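Local coordinates for protein mandalate racemase/muconate lactonizing enzyme (Unidentified, PDB 4E4U) that is a putative mandelate racemase/muconate lactonizing enzyme of the enolase superfamily and probably acts as an isomerase or a related enzyme on an unidentified substrate, at residues T8-V13 against Y22-K27; V346-I351 against E369-V374. All blocks are in the same frame, centred on the assembly; numbering follows the deposited sequence.

Contact 1: T8-V13 against Y22-K27; sequences THIVAV and YWIFVK
Val13 CG2 sits over the face of the Trp23 indole, 3.5 Å from the centroid of the five-membered ring and 15° off the ring normal, which meets the criteria for a CH-pi contact. With chi1 at 180°, CG1 of Val13 is anti to the backbone N, and CG2 is the methyl turned to the ring. On the sheet face that carries Trp23, Val11 CG2 meets Phe25 differently, in the ring plane at its edge, 3.8 Å from Phe25 CE2. Further along, His9 CD2 touches Lys27 CD, the two side chains crossing obliquely. On the other face Ile10 packs between neighbours: its CG2 lies 4.0 Å from Tyr22 CD1, and its CG1 rests beside Ile24 CG2.

Two hydrogen-bonded pairs fix this register. His9 and Phe25 exchange two bonds, that from His9 N to Phe25 O being nearly straight, while Val11 N reaches Trp23 O at 2.9 Å and Trp23 N returns to Val11 O.

In the next shell, Gly19 O accepts from Trp23 NE1 and Glu7 OE1 bonds His9 NE2. Helix 47-61 covers the isoleucine face through Pro47 and Ile54. The segments 8-12 and 22-27 run antiparallel at 164°; they belong to strands 3-12 and 22-30, the beta hairpin that opens the three-stranded sheet of the enolase-superfamily N-terminal domain.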
loop_
_atom_site.group_PDB
_atom_site.type_symbol
_atom_site.label_atom_id
_atom_site.label_comp_id
_atom_site.label_asym_id
_atom_site.label_seq_id
_atom_site.Cartn_x
_atom_site.Cartn_y
_atom_site.Cartn_z
ATOM N N THR A 8 25.088 -27.565 -34.207
ATOM C CA THR A 8 24.870 -27.794 -32.784
ATOM C C THR A 8 25.782 -28.912 -32.301
ATOM O O THR A 8 25.874 -29.963 -32.936
ATOM C CB THR A 8 23.412 -28.177 -32.513
ATOM O OG1 THR A 8 22.569 -27.086 -32.893
ATOM C CG2 THR A 8 23.196 -28.499 -31.036
ATOM N N HIS A 9 26.465 -28.674 -31.189
ATOM C CA HIS A 9 27.354 -29.668 -30.609
ATOM C C HIS A 9 27.015 -29.836 -29.141
ATOM O O HIS A 9 27.239 -28.926 -28.343
ATOM C CB HIS A 9 28.815 -29.239 -30.770
ATOM C CG HIS A 9 29.233 -29.080 -32.197
ATOM N ND1 HIS A 9 29.608 -30.146 -32.984
ATOM C CD2 HIS A 9 29.321 -27.982 -32.985
ATOM C CE1 HIS A 9 29.905 -29.715 -34.196
ATOM N NE2 HIS A 9 29.739 -28.402 -34.222
ATOM N N ILE A 10 26.449 -30.989 -28.798
ATOM C CA ILE A 10 26.093 -31.283 -27.416
ATOM C C ILE A 10 27.143 -32.233 -26.851
ATOM O O ILE A 10 27.165 -33.424 -27.165
ATOM C CB ILE A 10 24.660 -31.844 -27.287
ATOM C CG1 ILE A 10 23.657 -30.820 -27.833
ATOM C CG2 ILE A 10 24.352 -32.177 -25.829
ATOM C CD1 ILE A 10 22.201 -31.248 -27.763
ATOM N N VAL A 11 28.034 -31.673 -26.041
ATOM C CA VAL A 11 29.222 -32.366 -25.575
ATOM C C VAL A 11 28.969 -33.067 -24.247
ATOM O O VAL A 11 28.432 -32.469 -23.316
ATOM C CB VAL A 11 30.366 -31.349 -25.398
ATOM C CG1 VAL A 11 31.598 -32.006 -24.818
ATOM C CG2 VAL A 11 30.687 -30.681 -26.734
ATOM N N ALA A 12 29.359 -34.335 -24.163
ATOM C CA ALA A 12 29.268 -35.086 -22.916
ATOM C C ALA A 12 30.417 -34.687 -22.000
ATOM O O ALA A 12 31.584 -34.810 -22.374
ATOM C CB ALA A 12 29.319 -36.582 -23.195
ATOM N N VAL A 13 30.091 -34.215 -20.801
ATOM C CA VAL A 13 31.109 -33.856 -19.823
ATOM C C VAL A 13 31.609 -35.133 -19.146
ATOM O O VAL A 13 30.816 -35.912 -18.635
ATOM C CB VAL A 13 30.543 -32.880 -18.772
ATOM C CG1 VAL A 13 31.605 -32.518 -17.752
ATOM C CG2 VAL A 13 29.988 -31.623 -19.445
ATOM N N TYR A 22 26.143 -32.408 -19.628
ATOM C CA TYR A 22 26.439 -32.070 -21.017
ATOM C C TYR A 22 26.356 -30.574 -21.206
ATOM O O TYR A 22 25.655 -29.886 -20.463
ATOM C CB TYR A 22 25.489 -32.788 -21.999
ATOM C CG TYR A 22 24.033 -32.592 -21.656
ATOM C CD1 TYR A 22 23.349 -31.443 -22.051
ATOM C CD2 TYR A 22 23.348 -33.533 -20.899
ATOM C CE1 TYR A 22 22.021 -31.243 -21.706
ATOM C CE2 TYR A 22 22.023 -33.348 -20.559
ATOM C CZ TYR A 22 21.366 -32.202 -20.954
ATOM O OH TYR A 22 20.051 -32.034 -20.597
ATOM N N TRP A 23 27.078 -30.077 -22.200
ATOM C CA TRP A 23 27.027 -28.666 -22.562
ATOM C C TRP A 23 26.525 -28.531 -23.988
ATOM O O TRP A 23 26.934 -29.286 -24.874
ATOM C CB TRP A 23 28.407 -28.024 -22.414
ATOM C CG TRP A 23 28.943 -28.092 -21.014
ATOM C CD1 TRP A 23 28.213 -28.118 -19.853
ATOM C CD2 TRP A 23 30.322 -28.165 -20.620
ATOM N NE1 TRP A 23 29.056 -28.187 -18.766
ATOM C CE2 TRP A 23 30.354 -28.218 -19.211
ATOM C CE3 TRP A 23 31.530 -28.183 -21.327
ATOM C CZ2 TRP A 23 31.553 -28.304 -18.493
ATOM C CZ3 TRP A 23 32.720 -28.259 -20.611
ATOM C CH2 TRP A 23 32.722 -28.318 -19.212
ATOM N N ILE A 24 25.625 -27.574 -24.197
ATOM C CA ILE A 24 24.999 -27.378 -25.496
ATOM C C ILE A 24 25.610 -26.177 -26.198
ATOM O O ILE A 24 25.368 -25.035 -25.798
ATOM C CB ILE A 24 23.481 -27.144 -25.349
ATOM C CG1 ILE A 24 22.826 -28.282 -24.563
ATOM C CG2 ILE A 24 22.839 -26.998 -26.717
ATOM C CD1 ILE A 24 21.374 -28.005 -24.189
ATOM N N PHE A 25 26.391 -26.428 -27.247
ATOM C CA PHE A 25 27.033 -25.345 -27.987
ATOM C C PHE A 25 26.394 -25.158 -29.351
ATOM O O PHE A 25 25.957 -26.124 -29.978
ATOM C CB PHE A 25 28.532 -25.618 -28.176
ATOM C CG PHE A 25 29.290 -25.784 -26.889
ATOM C CD1 PHE A 25 29.357 -24.753 -25.961
ATOM C CD2 PHE A 25 29.962 -26.970 -26.617
ATOM C CE1 PHE A 25 30.065 -24.910 -24.777
ATOM C CE2 PHE A 25 30.671 -27.127 -25.444
ATOM C CZ PHE A 25 30.720 -26.100 -24.519
ATOM N N VAL A 26 26.357 -23.915 -29.816
ATOM C CA VAL A 26 25.951 -23.628 -31.186
ATOM C C VAL A 26 27.047 -22.834 -31.889
ATOM O O VAL A 26 27.690 -21.967 -31.282
ATOM C CB VAL A 26 24.611 -22.858 -31.235
ATOM C CG1 VAL A 26 23.466 -23.761 -30.786
ATOM C CG2 VAL A 26 24.675 -21.588 -30.383
ATOM N N LYS A 27 27.282 -23.160 -33.157
ATOM C CA LYS A 27 28.238 -22.425 -33.980
ATOM C C LYS A 27 27.520 -21.838 -35.186
ATOM O O LYS A 27 26.851 -22.556 -35.930
ATOM C CB LYS A 27 29.397 -23.327 -34.416
ATOM C CG LYS A 27 30.349 -23.684 -33.283
ATOM C CD LYS A 27 31.495 -24.589 -33.749
ATOM C CE LYS A 27 32.416 -23.893 -34.745
ATOM N NZ LYS A 27 33.521 -24.768 -35.207
#

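Contact 2: V346-I351 against E369-V374; sequences VVKTPI and ELDMDV
Glu369 O accepts from Lys348 N at 2.8 Å. The same oxygen, Glu369 O, lies 3.2 Å from Val347 CA in a CA-H...O contact. At the backbone N of Glu369, water 2 accepts a bond and takes another from Thr349 N, so a solvent molecule continues the backbone pairing. The Glu369 side chain, extended beyond CG, brushes Lys348 CG with its own CG at 4.0 Å.

Leu370 forms a single backbone bridge with Val347. Its CD2 turns back to Val346 O at 3.7 Å and also approaches Val346 CG2 and Val347 CG1, while Phe25 of strand 22-30 touches the same leucine.

Asp371 N donates to Val346 O over 2.8 Å, and the bond is nearly straight at the hydrogen (168°). The bend at chi2 (-70°) sets Lys348 CD 4.0 Å from Asp371 CB, and the two side chains cross at about a right angle. Water 1 joins Lys348 NZ to Asp371 OD2, accepting from the lysine and donating to the carboxylate. Asp371 is the N-cap residue of helix 372-377, its OD1 receiving weak bonds from Asp373 N and Val374 N.

Val374 closes the contact with CG1 against Val346 CA at 3.9 Å.

The two carboxylate oxygens of Asp371 thus have separate tasks, one capping the helix and one reaching the lysine through water. Lys348 NZ and Asp371 OD2 lie 4.6 Å apart, beyond a salt bridge; together with the helix N-terminus, the ammonium would be expected to stabilise the anionic carboxylate.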
loop_
_atom_site.group_PDB
_atom_site.type_symbol
_atom_site.label_atom_id
_atom_site.label_comp_id
_atom_site.label_asym_id
_atom_site.label_seq_id
_atom_site.Cartn_x
_atom_site.Cartn_y
_atom_site.Cartn_z
ATOM N N VAL A 346 38.314 -28.227 -23.713
ATOM C CA VAL A 346 37.353 -28.118 -24.802
ATOM C C VAL A 346 37.486 -26.819 -25.616
ATOM O O VAL A 346 36.825 -26.654 -26.645
ATOM C CB VAL A 346 35.909 -28.324 -24.287
ATOM C CG1 VAL A 346 35.372 -27.056 -23.641
ATOM C CG2 VAL A 346 35.001 -28.819 -25.403
ATOM N N VAL A 347 38.356 -25.910 -25.177
ATOM C CA VAL A 347 38.565 -24.657 -25.911
ATOM C C VAL A 347 40.020 -24.482 -26.345
ATOM O O VAL A 347 40.921 -25.120 -25.796
ATOM C CB VAL A 347 38.107 -23.414 -25.116
ATOM C CG1 VAL A 347 36.587 -23.399 -24.958
ATOM C CG2 VAL A 347 38.820 -23.343 -23.768
ATOM N N LYS A 348 40.240 -23.615 -27.331
ATOM C CA LYS A 348 41.581 -23.367 -27.862
ATOM C C LYS A 348 42.431 -22.560 -26.884
ATOM O O LYS A 348 43.617 -22.833 -26.705
ATOM C CB LYS A 348 41.496 -22.638 -29.205
ATOM C CG LYS A 348 40.727 -23.393 -30.286
ATOM C CD LYS A 348 41.478 -24.621 -30.771
ATOM C CE LYS A 348 42.669 -24.242 -31.646
ATOM N NZ LYS A 348 43.435 -25.433 -32.127
ATOM N N THR A 349 41.818 -21.555 -26.267
ATOM C CA THR A 349 42.487 -20.708 -25.287
ATOM C C THR A 349 41.637 -20.682 -24.023
ATOM O O THR A 349 40.566 -20.095 -24.009
ATOM C CB THR A 349 42.639 -19.265 -25.806
ATOM O OG1 THR A 349 43.460 -19.256 -26.980
ATOM C CG2 THR A 349 43.273 -18.371 -24.745
ATOM N N PRO A 350 42.106 -21.336 -22.954
ATOM C CA PRO A 350 41.306 -21.391 -21.722
ATOM C C PRO A 350 41.071 -20.046 -21.041
ATOM O O PRO A 350 41.822 -19.086 -21.223
ATOM C CB PRO A 350 42.132 -22.302 -20.804
ATOM C CG PRO A 350 43.489 -22.351 -21.405
ATOM C CD PRO A 350 43.273 -22.224 -22.885
ATOM N N ILE A 351 40.004 -19.991 -20.254
ATOM C CA ILE A 351 39.721 -18.834 -19.417
ATOM C C ILE A 351 40.841 -18.688 -18.398
ATOM O O ILE A 351 41.285 -19.676 -17.805
ATOM C CB ILE A 351 38.382 -19.016 -18.704
ATOM C CG1 ILE A 351 37.265 -19.087 -19.745
ATOM C CG2 ILE A 351 38.136 -17.885 -17.712
ATOM C CD1 ILE A 351 35.952 -19.553 -19.195
ATOM N N GLU A 369 36.866 -19.993 -28.164
ATOM C CA GLU A 369 36.714 -20.799 -29.371
ATOM C C GLU A 369 36.813 -22.268 -29.012
ATOM O O GLU A 369 37.741 -22.675 -28.312
ATOM C CB GLU A 369 37.792 -20.444 -30.404
ATOM C CG GLU A 369 37.655 -21.188 -31.735
ATOM C CD GLU A 369 38.676 -20.749 -32.771
ATOM O OE1 GLU A 369 39.543 -19.910 -32.449
ATOM O OE2 GLU A 369 38.612 -21.247 -33.912
ATOM N N LEU A 370 35.876 -23.071 -29.504
ATOM C CA LEU A 370 35.910 -24.505 -29.236
ATOM C C LEU A 370 37.041 -25.197 -29.981
ATOM O O LEU A 370 37.338 -24.867 -31.131
ATOM C CB LEU A 370 34.593 -25.161 -29.630
ATOM C CG LEU A 370 33.361 -24.772 -28.817
ATOM C CD1 LEU A 370 32.116 -25.328 -29.478
ATOM C CD2 LEU A 370 33.471 -25.272 -27.382
ATOM N N ASP A 371 37.656 -26.168 -29.313
ATOM C CA ASP A 371 38.585 -27.080 -29.954
ATOM C C ASP A 371 37.733 -28.206 -30.530
ATOM O O ASP A 371 37.259 -29.076 -29.796
ATOM C CB ASP A 371 39.589 -27.615 -28.928
ATOM C CG ASP A 371 40.649 -28.506 -29.549
ATOM O OD1 ASP A 371 40.329 -29.259 -30.492
ATOM O OD2 ASP A 371 41.809 -28.451 -29.090
ATOM N N MET A 372 37.531 -28.186 -31.844
ATOM C CA MET A 372 36.592 -29.112 -32.470
ATOM C C MET A 372 37.049 -30.566 -32.439
ATOM O O MET A 372 36.221 -31.474 -32.469
ATOM C CB MET A 372 36.253 -28.677 -33.898
ATOM C CG MET A 372 35.496 -27.359 -33.956
ATOM S SD MET A 372 34.112 -27.262 -32.793
ATOM C CE MET A 372 33.032 -28.534 -33.437
ATOM N N ASP A 373 38.353 -30.799 -32.370
ATOM C CA ASP A 373 38.827 -32.169 -32.252
ATOM C C ASP A 373 38.417 -32.758 -30.898
ATOM O O ASP A 373 37.986 -33.907 -30.816
ATOM C CB ASP A 373 40.337 -32.236 -32.464
ATOM C CG ASP A 373 40.743 -31.848 -33.874
ATOM O OD1 ASP A 373 40.037 -32.232 -34.833
ATOM O OD2 ASP A 373 41.768 -31.158 -34.028
ATOM N N VAL A 374 38.519 -31.956 -29.843
ATOM C CA VAL A 374 38.080 -32.387 -28.520
ATOM C C VAL A 374 36.562 -32.554 -28.484
ATOM O O VAL A 374 36.051 -33.555 -27.972
ATOM C CB VAL A 374 38.547 -31.408 -27.423
ATOM C CG1 VAL A 374 37.967 -31.793 -26.065
ATOM C CG2 VAL A 374 40.074 -31.362 -27.375
HETATM O O HOH W 1 44.146 -26.928 -29.830
HETATM O O HOH W 2 39.300 -20.132 -26.541
#

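Overall arrangement
Contact 1 lies wholly earlier in the chain than contact 2, yet their centres are about 12 Å apart, on the same side of the chain's centre. Contact 1 belongs to the N-terminal domain and its three-stranded antiparallel sheet; contact 2 falls in the barrel-like C-terminal part, where the loop after helix 341-345 meets the start of helix 372-377. They touch directly: Phe25 CB packs on Leu370 CD1 at 3.8 Å, and Met372 CE meets His9 NE2 at 3.4 Å. One face of the hairpin, bearing His9, Val11 and Phe25, therefore packs against contact 2 and helix 372-377, consistent with the chain's C-terminal part returning to the N-terminal domain, as in the enolase superfamily.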